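Local coordinates for protein pumilio homolog 23 (PDB 5WZJ) that binds RNA in a sequence-specific way through pumilio repeats, recognising 18S rRNA and probably regulating translation and mRNA stability, at residues 434-439 against 445-450; 473-478 against 483-488; 368-371 against 376-379. All coordinates share one frame; numbering follows the deposited sequence.

Contact 1. Residues 434-439 against 445-450; sequences QGIFKF and QPYITS. With nucleotides of chain B.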
loop_
_atom_site.group_PDB
_atom_site.type_symbol
_atom_site.label_atom_id
_atom_site.label_comp_id
_atom_site.label_asym_id
_atom_site.label_seq_id
_atom_site.Cartn_x
_atom_site.Cartn_y
_atom_site.Cartn_z
ATOM N N GLN A 434 -2.336 -11.076 -14.105
ATOM C CA GLN A 434 -1.280 -10.143 -14.490
ATOM C C GLN A 434 0.089 -10.737 -14.211
ATOM O O GLN A 434 1.018 -10.578 -15.013
ATOM C CB GLN A 434 -1.455 -8.810 -13.746
ATOM C CG GLN A 434 -2.677 -8.021 -14.230
ATOM C CD GLN A 434 -3.062 -6.920 -13.284
ATOM O OE1 GLN A 434 -2.304 -5.979 -13.077
ATOM N NE2 GLN A 434 -4.240 -7.030 -12.699
ATOM N N GLY A 435 0.235 -11.421 -13.073
ATOM C CA GLY A 435 1.498 -12.080 -12.778
ATOM C C GLY A 435 1.747 -13.279 -13.679
ATOM O O GLY A 435 2.879 -13.513 -14.109
ATOM N N ILE A 436 0.692 -14.055 -13.967
ATOM C CA ILE A 436 0.803 -15.202 -14.874
ATOM C C ILE A 436 1.434 -14.775 -16.194
ATOM O O ILE A 436 2.355 -15.425 -16.704
ATOM C CB ILE A 436 -0.581 -15.848 -15.092
ATOM C CG1 ILE A 436 -1.000 -16.641 -13.846
ATOM C CG2 ILE A 436 -0.611 -16.735 -16.361
ATOM C CD1 ILE A 436 -0.241 -17.937 -13.682
ATOM N N PHE A 437 0.970 -13.663 -16.754
ATOM C CA PHE A 437 1.429 -13.301 -18.087
ATOM C C PHE A 437 2.820 -12.685 -18.091
ATOM O O PHE A 437 3.318 -12.316 -19.160
ATOM C CB PHE A 437 0.398 -12.391 -18.772
ATOM C CG PHE A 437 -0.807 -13.160 -19.256
ATOM C CD1 PHE A 437 -0.651 -14.159 -20.212
ATOM C CD2 PHE A 437 -2.067 -12.950 -18.706
ATOM C CE1 PHE A 437 -1.737 -14.923 -20.640
ATOM C CE2 PHE A 437 -3.169 -13.706 -19.131
ATOM C CZ PHE A 437 -3.001 -14.694 -20.096
ATOM N N LYS A 438 3.483 -12.622 -16.941
ATOM C CA LYS A 438 4.893 -12.271 -16.914
ATOM C C LYS A 438 5.807 -13.490 -16.972
ATOM O O LYS A 438 7.008 -13.324 -17.210
ATOM C CB LYS A 438 5.189 -11.416 -15.674
ATOM C CG LYS A 438 4.645 -9.988 -15.816
ATOM C CD LYS A 438 4.700 -9.218 -14.509
ATOM C CE LYS A 438 6.124 -9.068 -14.017
ATOM N NZ LYS A 438 6.164 -8.623 -12.592
ATOM N N PHE A 439 5.281 -14.704 -16.785
ATOM C CA PHE A 439 6.088 -15.902 -16.999
ATOM C C PHE A 439 6.458 -16.052 -18.478
ATOM O O PHE A 439 5.782 -15.537 -19.376
ATOM C CB PHE A 439 5.341 -17.165 -16.546
ATOM C CG PHE A 439 5.215 -17.318 -15.045
ATOM C CD1 PHE A 439 6.263 -17.831 -14.290
ATOM C CD2 PHE A 439 4.039 -16.972 -14.397
ATOM C CE1 PHE A 439 6.143 -17.988 -12.912
ATOM C CE2 PHE A 439 3.910 -17.129 -13.018
ATOM C CZ PHE A 439 4.961 -17.639 -12.276
ATOM N N GLN A 445 1.113 -21.964 -21.333
ATOM C CA GLN A 445 0.327 -22.267 -22.529
ATOM C C GLN A 445 -1.172 -22.419 -22.252
ATOM O O GLN A 445 -1.970 -21.885 -23.039
ATOM C CB GLN A 445 0.905 -23.513 -23.226
ATOM C CG GLN A 445 2.252 -23.215 -23.903
ATOM C CD GLN A 445 2.114 -22.199 -25.029
ATOM O OE1 GLN A 445 1.442 -22.471 -26.025
ATOM N NE2 GLN A 445 2.732 -21.018 -24.876
ATOM N N PRO A 446 -1.622 -23.086 -21.185
ATOM C CA PRO A 446 -3.074 -23.137 -20.935
ATOM C C PRO A 446 -3.705 -21.760 -20.768
ATOM O O PRO A 446 -4.862 -21.567 -21.168
ATOM C CB PRO A 446 -3.184 -23.956 -19.640
ATOM C CG PRO A 446 -1.896 -24.709 -19.532
ATOM C CD PRO A 446 -0.861 -23.850 -20.174
ATOM N N TYR A 447 -2.979 -20.792 -20.194
ATOM C CA TYR A 447 -3.562 -19.465 -19.994
ATOM C C TYR A 447 -3.652 -18.705 -21.305
ATOM O O TYR A 447 -4.660 -18.039 -21.573
ATOM C CB TYR A 447 -2.743 -18.666 -18.971
ATOM C CG TYR A 447 -2.692 -19.319 -17.619
ATOM C CD1 TYR A 447 -1.752 -20.315 -17.350
ATOM C CD2 TYR A 447 -3.585 -18.960 -16.608
ATOM C CE1 TYR A 447 -1.687 -20.921 -16.117
ATOM C CE2 TYR A 447 -3.535 -19.579 -15.355
ATOM C CZ TYR A 447 -2.572 -20.560 -15.122
ATOM O OH TYR A 447 -2.484 -21.190 -13.895
ATOM N N ILE A 448 -2.600 -18.787 -22.130
ATOM C CA ILE A 448 -2.602 -18.111 -23.427
ATOM C C ILE A 448 -3.702 -18.677 -24.318
ATOM O O ILE A 448 -4.438 -17.931 -24.982
ATOM C CB ILE A 448 -1.224 -18.238 -24.102
ATOM C CG1 ILE A 448 -0.163 -17.460 -23.326
ATOM C CG2 ILE A 448 -1.284 -17.750 -25.545
ATOM C CD1 ILE A 448 1.268 -17.846 -23.690
ATOM N N THR A 449 -3.823 -20.009 -24.356
ATOM C CA THR A 449 -4.868 -20.617 -25.178
ATOM C C THR A 449 -6.253 -20.230 -24.671
ATOM O O THR A 449 -7.131 -19.862 -25.459
ATOM C CB THR A 449 -4.700 -22.142 -25.210
ATOM O OG1 THR A 449 -3.585 -22.476 -26.056
ATOM C CG2 THR A 449 -5.958 -22.808 -25.745
ATOM N N SER A 450 -6.452 -20.265 -23.350
ATOM C CA SER A 450 -7.763 -19.947 -22.791
ATOM C C SER A 450 -8.138 -18.495 -23.053
ATOM O O SER A 450 -9.283 -18.199 -23.424
ATOM C CB SER A 450 -7.777 -20.243 -21.289
ATOM O OG SER A 450 -9.017 -19.876 -20.692
ATOM P P A B 3 -7.798 3.635 -9.992
ATOM O OP1 A B 3 -8.550 4.531 -9.069
ATOM O OP2 A B 3 -6.326 3.484 -9.859
ATOM O "O5'" A B 3 -8.471 2.194 -9.895
ATOM C "C5'" A B 3 -9.870 2.021 -10.091
ATOM C "C4'" A B 3 -10.253 0.561 -10.041
ATOM O "O4'" A B 3 -9.656 -0.136 -11.164
ATOM C "C3'" A B 3 -9.776 -0.219 -8.818
ATOM O "O3'" A B 3 -10.632 -0.057 -7.701
ATOM C "C2'" A B 3 -9.706 -1.658 -9.330
ATOM O "O2'" A B 3 -10.987 -2.273 -9.329
ATOM C "C1'" A B 3 -9.284 -1.445 -10.783
ATOM N N9 A B 3 -7.834 -1.599 -10.988
ATOM C C8 A B 3 -6.919 -0.618 -11.302
ATOM N N7 A B 3 -5.695 -1.085 -11.457
ATOM C C5 A B 3 -5.831 -2.463 -11.244
ATOM C C6 A B 3 -4.919 -3.532 -11.264
ATOM N N6 A B 3 -3.616 -3.382 -11.515
ATOM N N1 A B 3 -5.388 -4.782 -11.016
ATOM C C2 A B 3 -6.687 -4.949 -10.756
ATOM N N3 A B 3 -7.642 -4.020 -10.710
ATOM C C4 A B 3 -7.144 -2.793 -10.960
#

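Contact 2. Residues 473-478 against 483-488; sequences EAFLAS and KQKRRL. With nucleotides of chain B.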
loop_
_atom_site.group_PDB
_atom_site.type_symbol
_atom_site.label_atom_id
_atom_site.label_comp_id
_atom_site.label_asym_id
_atom_site.label_seq_id
_atom_site.Cartn_x
_atom_site.Cartn_y
_atom_site.Cartn_z
ATOM N N GLU A 473 -3.802 -6.328 -21.016
ATOM C CA GLU A 473 -2.581 -5.568 -21.264
ATOM C C GLU A 473 -1.348 -6.362 -20.866
ATOM O O GLU A 473 -0.311 -6.280 -21.533
ATOM C CB GLU A 473 -2.630 -4.225 -20.522
ATOM C CG GLU A 473 -3.607 -3.231 -21.155
ATOM C CD GLU A 473 -3.910 -2.039 -20.260
ATOM O OE1 GLU A 473 -3.095 -1.727 -19.360
ATOM O OE2 GLU A 473 -4.975 -1.425 -20.453
ATOM N N ALA A 474 -1.439 -7.137 -19.785
ATOM C CA ALA A 474 -0.313 -7.985 -19.411
ATOM C C ALA A 474 -0.060 -9.054 -20.475
ATOM O O ALA A 474 1.096 -9.357 -20.796
ATOM C CB ALA A 474 -0.569 -8.625 -18.041
ATOM N N PHE A 475 -1.129 -9.640 -21.025
ATOM C CA PHE A 475 -0.967 -10.580 -22.136
ATOM C C PHE A 475 -0.319 -9.911 -23.347
ATOM O O PHE A 475 0.579 -10.481 -23.971
ATOM C CB PHE A 475 -2.320 -11.175 -22.524
ATOM C CG PHE A 475 -2.327 -11.856 -23.873
ATOM C CD1 PHE A 475 -1.707 -13.081 -24.050
ATOM C CD2 PHE A 475 -3.004 -11.289 -24.947
ATOM C CE1 PHE A 475 -1.730 -13.721 -25.289
ATOM C CE2 PHE A 475 -3.040 -11.923 -26.189
ATOM C CZ PHE A 475 -2.384 -13.135 -26.358
ATOM N N LEU A 476 -0.774 -8.709 -23.703
ATOM C CA LEU A 476 -0.183 -7.998 -24.837
ATOM C C LEU A 476 1.302 -7.715 -24.629
ATOM O O LEU A 476 2.069 -7.668 -25.604
ATOM C CB LEU A 476 -0.952 -6.698 -25.088
ATOM C CG LEU A 476 -2.375 -6.922 -25.626
ATOM C CD1 LEU A 476 -3.028 -5.596 -25.939
ATOM C CD2 LEU A 476 -2.342 -7.790 -26.885
ATOM N N ALA A 477 1.732 -7.535 -23.377
ATOM C CA ALA A 477 3.143 -7.328 -23.073
ATOM C C ALA A 477 3.913 -8.624 -22.869
ATOM O O ALA A 477 5.129 -8.572 -22.692
ATOM C CB ALA A 477 3.287 -6.457 -21.816
ATOM N N SER A 478 3.247 -9.780 -22.873
ATOM C CA SER A 478 3.913 -11.046 -22.600
ATOM C C SER A 478 4.769 -11.455 -23.796
ATOM O O SER A 478 4.782 -10.795 -24.835
ATOM C CB SER A 478 2.883 -12.133 -22.296
ATOM O OG SER A 478 2.178 -12.487 -23.479
ATOM N N LYS A 483 0.973 -13.742 -33.426
ATOM C CA LYS A 483 -0.282 -14.184 -34.021
ATOM C C LYS A 483 -1.362 -14.390 -32.954
ATOM O O LYS A 483 -2.545 -14.131 -33.205
ATOM C CB LYS A 483 -0.040 -15.466 -34.837
ATOM C CG LYS A 483 -0.193 -16.765 -34.031
ATOM C CD LYS A 483 0.605 -17.931 -34.594
ATOM C CE LYS A 483 0.237 -18.237 -36.030
ATOM N NZ LYS A 483 1.134 -19.295 -36.582
ATOM N N GLN A 484 -0.970 -14.840 -31.758
ATOM C CA GLN A 484 -1.920 -15.027 -30.669
ATOM C C GLN A 484 -2.431 -13.687 -30.161
ATOM O O GLN A 484 -3.632 -13.530 -29.899
ATOM C CB GLN A 484 -1.256 -15.837 -29.545
ATOM C CG GLN A 484 -0.936 -17.294 -29.971
ATOM C CD GLN A 484 -0.136 -18.090 -28.928
ATOM O OE1 GLN A 484 0.803 -17.571 -28.325
ATOM N NE2 GLN A 484 -0.512 -19.356 -28.721
ATOM N N LYS A 485 -1.535 -12.704 -30.042
ATOM C CA LYS A 485 -1.953 -11.351 -29.686
ATOM C C LYS A 485 -2.882 -10.779 -30.741
ATOM O O LYS A 485 -3.928 -10.215 -30.416
ATOM C CB LYS A 485 -0.726 -10.444 -29.517
ATOM C CG LYS A 485 0.275 -10.964 -28.480
ATOM C CD LYS A 485 1.401 -9.964 -28.206
ATOM C CE LYS A 485 2.343 -10.501 -27.124
ATOM N NZ LYS A 485 3.548 -9.655 -26.950
ATOM N N ARG A 486 -2.501 -10.915 -32.018
ATOM C CA ARG A 486 -3.336 -10.413 -33.109
ATOM C C ARG A 486 -4.730 -11.041 -33.082
ATOM O O ARG A 486 -5.737 -10.352 -33.281
ATOM C CB ARG A 486 -2.635 -10.678 -34.454
ATOM C CG ARG A 486 -3.442 -10.283 -35.704
ATOM C CD ARG A 486 -2.615 -10.376 -37.022
ATOM N NE ARG A 486 -2.339 -11.752 -37.463
ATOM C CZ ARG A 486 -1.134 -12.335 -37.426
ATOM N NH1 ARG A 486 -0.074 -11.672 -36.967
ATOM N NH2 ARG A 486 -0.976 -13.584 -37.857
ATOM N N ARG A 487 -4.810 -12.347 -32.823
ATOM C CA ARG A 487 -6.112 -12.996 -32.772
ATOM C C ARG A 487 -7.016 -12.337 -31.734
ATOM O O ARG A 487 -8.208 -12.124 -31.986
ATOM C CB ARG A 487 -5.944 -14.487 -32.471
ATOM C CG ARG A 487 -7.291 -15.204 -32.267
ATOM C CD ARG A 487 -7.113 -16.637 -31.798
ATOM N NE ARG A 487 -8.407 -17.308 -31.689
ATOM C CZ ARG A 487 -8.587 -18.477 -31.087
ATOM N NH1 ARG A 487 -7.549 -19.104 -30.542
ATOM N NH2 ARG A 487 -9.802 -19.014 -31.039
ATOM N N LEU A 488 -6.473 -12.013 -30.556
ATOM C CA LEU A 488 -7.286 -11.374 -29.525
ATOM C C LEU A 488 -7.664 -9.958 -29.933
ATOM O O LEU A 488 -8.816 -9.543 -29.775
ATOM C CB LEU A 488 -6.542 -11.369 -28.177
ATOM C CG LEU A 488 -7.328 -10.740 -27.008
ATOM C CD1 LEU A 488 -7.085 -11.486 -25.716
ATOM C CD2 LEU A 488 -6.992 -9.265 -26.821
ATOM P P G B 2 -5.505 8.302 -12.850
ATOM O OP1 G B 2 -6.023 8.718 -11.522
ATOM O OP2 G B 2 -4.045 8.298 -13.113
ATOM O "O5'" G B 2 -6.053 6.825 -13.088
ATOM C "C5'" G B 2 -7.420 6.592 -13.395
ATOM C "C4'" G B 2 -7.683 5.122 -13.612
ATOM O "O4'" G B 2 -7.003 4.659 -14.799
ATOM C "C3'" G B 2 -7.198 4.196 -12.508
ATOM O "O3'" G B 2 -8.169 4.119 -11.477
ATOM C "C2'" G B 2 -6.971 2.859 -13.226
ATOM O "O2'" G B 2 -8.147 2.060 -13.185
ATOM C "C1'" G B 2 -6.714 3.290 -14.682
ATOM N N9 G B 2 -5.349 3.026 -15.176
ATOM C C8 G B 2 -4.139 3.624 -14.885
ATOM N N7 G B 2 -3.136 3.104 -15.558
ATOM C C5 G B 2 -3.727 2.107 -16.337
ATOM C C6 G B 2 -3.176 1.189 -17.274
ATOM O O6 G B 2 -2.000 1.059 -17.618
ATOM N N1 G B 2 -4.149 0.356 -17.825
ATOM C C2 G B 2 -5.483 0.388 -17.515
ATOM N N2 G B 2 -6.272 -0.485 -18.148
ATOM N N3 G B 2 -6.018 1.240 -16.652
ATOM C C4 G B 2 -5.085 2.056 -16.110
#

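Contact 3. Residues 368-371 against 376-379; sequences AVSQ and HENK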
loop_
_atom_site.group_PDB
_atom_site.type_symbol
_atom_site.label_atom_id
_atom_site.label_comp_id
_atom_site.label_asym_id
_atom_site.label_seq_id
_atom_site.Cartn_x
_atom_site.Cartn_y
_atom_site.Cartn_z
ATOM N N ALA A 368 3.811 -15.320 -7.548
ATOM C CA ALA A 368 4.655 -14.177 -7.882
ATOM C C ALA A 368 6.100 -14.401 -7.457
ATOM O O ALA A 368 7.032 -14.005 -8.168
ATOM C CB ALA A 368 4.103 -12.908 -7.229
ATOM N N VAL A 369 6.314 -15.028 -6.297
ATOM C CA VAL A 369 7.680 -15.210 -5.826
ATOM C C VAL A 369 8.388 -16.342 -6.562
ATOM O O VAL A 369 9.620 -16.337 -6.634
ATOM C CB VAL A 369 7.713 -15.434 -4.304
ATOM C CG1 VAL A 369 7.419 -16.889 -3.962
ATOM C CG2 VAL A 369 9.059 -15.004 -3.740
ATOM N N SER A 370 7.654 -17.323 -7.110
ATOM C CA SER A 370 8.304 -18.299 -7.983
ATOM C C SER A 370 8.973 -17.594 -9.153
ATOM O O SER A 370 10.107 -17.918 -9.533
ATOM C CB SER A 370 7.291 -19.330 -8.491
ATOM O OG SER A 370 6.693 -18.906 -9.698
ATOM N N GLN A 371 8.294 -16.589 -9.700
ATOM C CA GLN A 371 8.833 -15.806 -10.800
ATOM C C GLN A 371 10.102 -15.074 -10.388
ATOM O O GLN A 371 11.083 -15.042 -11.141
ATOM C CB GLN A 371 7.760 -14.831 -11.259
ATOM C CG GLN A 371 7.968 -14.183 -12.574
ATOM C CD GLN A 371 6.763 -13.351 -12.925
ATOM O OE1 GLN A 371 6.806 -12.122 -12.868
ATOM N NE2 GLN A 371 5.661 -14.018 -13.253
ATOM N N HIS A 376 10.188 -23.397 -9.361
ATOM C CA HIS A 376 8.832 -23.950 -9.299
ATOM C C HIS A 376 7.836 -23.147 -10.133
ATOM O O HIS A 376 6.627 -23.191 -9.866
ATOM C CB HIS A 376 8.317 -24.039 -7.852
ATOM C CG HIS A 376 9.104 -24.971 -6.981
ATOM N ND1 HIS A 376 10.437 -24.768 -6.691
ATOM C CD2 HIS A 376 8.746 -26.112 -6.343
ATOM C CE1 HIS A 376 10.865 -25.742 -5.904
ATOM N NE2 HIS A 376 9.858 -26.568 -5.674
ATOM N N GLU A 377 8.319 -22.401 -11.130
ATOM C CA GLU A 377 7.429 -21.572 -11.939
ATOM C C GLU A 377 6.358 -22.420 -12.617
ATOM O O GLU A 377 5.155 -22.165 -12.475
ATOM C CB GLU A 377 8.232 -20.803 -12.987
ATOM C CG GLU A 377 9.350 -19.949 -12.445
ATOM C CD GLU A 377 10.709 -20.545 -12.742
ATOM O OE1 GLU A 377 10.917 -21.746 -12.450
ATOM O OE2 GLU A 377 11.564 -19.815 -13.283
ATOM N N ASN A 378 6.784 -23.439 -13.363
ATOM C CA ASN A 378 5.824 -24.283 -14.063
ATOM C C ASN A 378 4.929 -25.014 -13.076
ATOM O O ASN A 378 3.717 -25.132 -13.294
ATOM C CB ASN A 378 6.555 -25.270 -14.976
ATOM C CG ASN A 378 5.635 -25.907 -15.995
ATOM O OD1 ASN A 378 5.080 -25.224 -16.860
ATOM N ND2 ASN A 378 5.469 -27.219 -15.907
ATOM N N LYS A 379 5.504 -25.496 -11.968
ATOM C CA LYS A 379 4.699 -26.192 -10.966
ATOM C C LYS A 379 3.617 -25.284 -10.382
ATOM O O LYS A 379 2.499 -25.736 -10.110
ATOM C CB LYS A 379 5.601 -26.736 -9.853
ATOM C CG LYS A 379 6.315 -28.041 -10.203
ATOM C CD LYS A 379 7.344 -28.370 -9.128
ATOM C CE LYS A 379 8.243 -29.532 -9.526
ATOM N NZ LYS A 379 7.593 -30.833 -9.252
#

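Contact 1. Residues 434-439 against 445-450
Ile436 lays its CG2 methyl over one face of the Tyr447 ring, and this CH-pi contact is the heart of the pairing between the end of helix 427-436 and the start of helix 445-453. The methyl stands 3.8 Å from the ring centroid, 21° off the ring normal, and is displaced toward the CG end, where CG2 comes within 3.5 Å of Tyr447 CG. The other branch reaches along the same ring: with CG1 beside the backbone N (chi1 -74°), CD1 of Ile436 lies 3.8 Å from Tyr447 CZ, so the two branches together span the ring from root to hydroxyl. Phe437 adds a second, looser contact through its rim. Tyr447 O and Ile448 CG1 lie at the edge of its ring, near the ring plane, with CE1 4.0 Å from Ile448 CG1. All four residues are buried. The one polar side-chain atom among them, Tyr447 OH, is hydrogen-bonded to the carbonyl of Cys381 in the earlier helix 377-388. Further out, a type I turn from Ile436 to Phe439 follows the first helix. Two residues before Ile436, on the same helix, Gln434 reads adenine A3 of chain B: NE2 donates to N1 at 3.0 Å, almost straight at 170°, while the bond from N6 to OE1 is weak. An RNA-reading helix backed by a second helix through apolar side chains is the architecture of a PUF repeat superhelix.

Contact 2. Residues 473-478 against 483-488
The segments of helices 468-477 and 482-490 run roughly antiparallel, their axes 149° apart in direction and 10.2 Å apart at closest approach, with Leu476 and Lys485 as the nearest CA pair. Lys485 bridges them. Its side chain is fully stretched from CG to NZ, which carries the ammonium group past Phe475 and Leu476 to the end of the first helix. There NZ donates to two backbone carbonyls, Leu476 O at 2.8 Å and Ser478 O at 2.7 Å. The two are approached differently: NZ sits well above the carbonyl plane of Leu476, 48° out of it, but is tilted by only 23° from that of Ser478. A positive charge at carbonyls of a helix C-terminus probably gains from the helix dipole. Both helices belong to Pumilio repeat 7, and the first carries a base-reading residue, Glu473, which takes N1 and N2 of guanine G2 of chain B on OE1 and OE2, each at 2.8 Å; OE1 also forms a salt bridge with Lys511, and OE2 a hydrogen bond with Thr508. Phe475, its CG anti to the backbone N, swings its ring toward the second helix. The CE2-CZ end sits against CA and CG of Lys485, neither face-on nor edge-on, and Gln484 O lies at the ring edge. Leu488 runs alongside, pointing the opposite way. Ser478 OG donates in the carbonyl plane to Phe475 O, 2.6 Å away, an oxygen that also accepts from Ser478 N.

Contact 3. Residues 368-371 against 376-379
Ser370 and Glu377 meet where helix 360-373 gives way to helix 377-388, and their CA atoms, 5.2 Å apart, are the nearest pair across the two segments. The serine CB points toward the second segment, and its OG comes to 3.6 Å from Glu377 CA, touching the backbone at the first residue of the new helix. Glu377 answers with its aliphatic part. CG, set beside the backbone N (chi1 -56°), lies 3.6 Å from Ser370 O and 4.0 Å from Ser370 OG; the chain then turns at the CB-CG bond (chi2 107°), leaving CD 4.2 Å from Ser370 O. Both serine oxygens thus face the CG methylene from the same side. His376, the N-cap residue of helix 377-388, contributes its carbonyl O, 4.2 Å from Ser370 CB, while its imidazole lies farther off and meets the ring of Trp344 in helix 337-347 with the planes at about 50°. Gln371 has its CB directed away from the second segment, and its NE2 is hydrogen-bonded to Gly435 O. Phe439 packs against both Ser370 and Glu377, and Met340 also touches Ser370. The serine hydroxyl is satisfied within its own helix by the carbonyl of Ile367, one turn back. With that hydroxyl engaged and a methylene as the glutamate's touching group, the junction of the two helices depends here on close fit between carbon and oxygen atoms rather than on a directional bond.

Along the chain contact 3 comes first, then contact 1, then contact 2, each complete before the next begins and all within the same PUF repeat region. Contact 1 lies between the others: its centre is about 10 Å from that of contact 2 and about 12 Å from that of contact 3, whereas the centres of contacts 2 and 3 are about 21 Å apart and their nearest atoms about 10 Å. The loop after helix 427-436 lies against both neighbours, with Phe437 at Ala474 and Ser478 and Lys438 against Gln371. Each contact joins helices or helix ends, and their stacking continues the superhelix, with neighbouring bases A3 and G2 of chain B met at contacts 1 and 2.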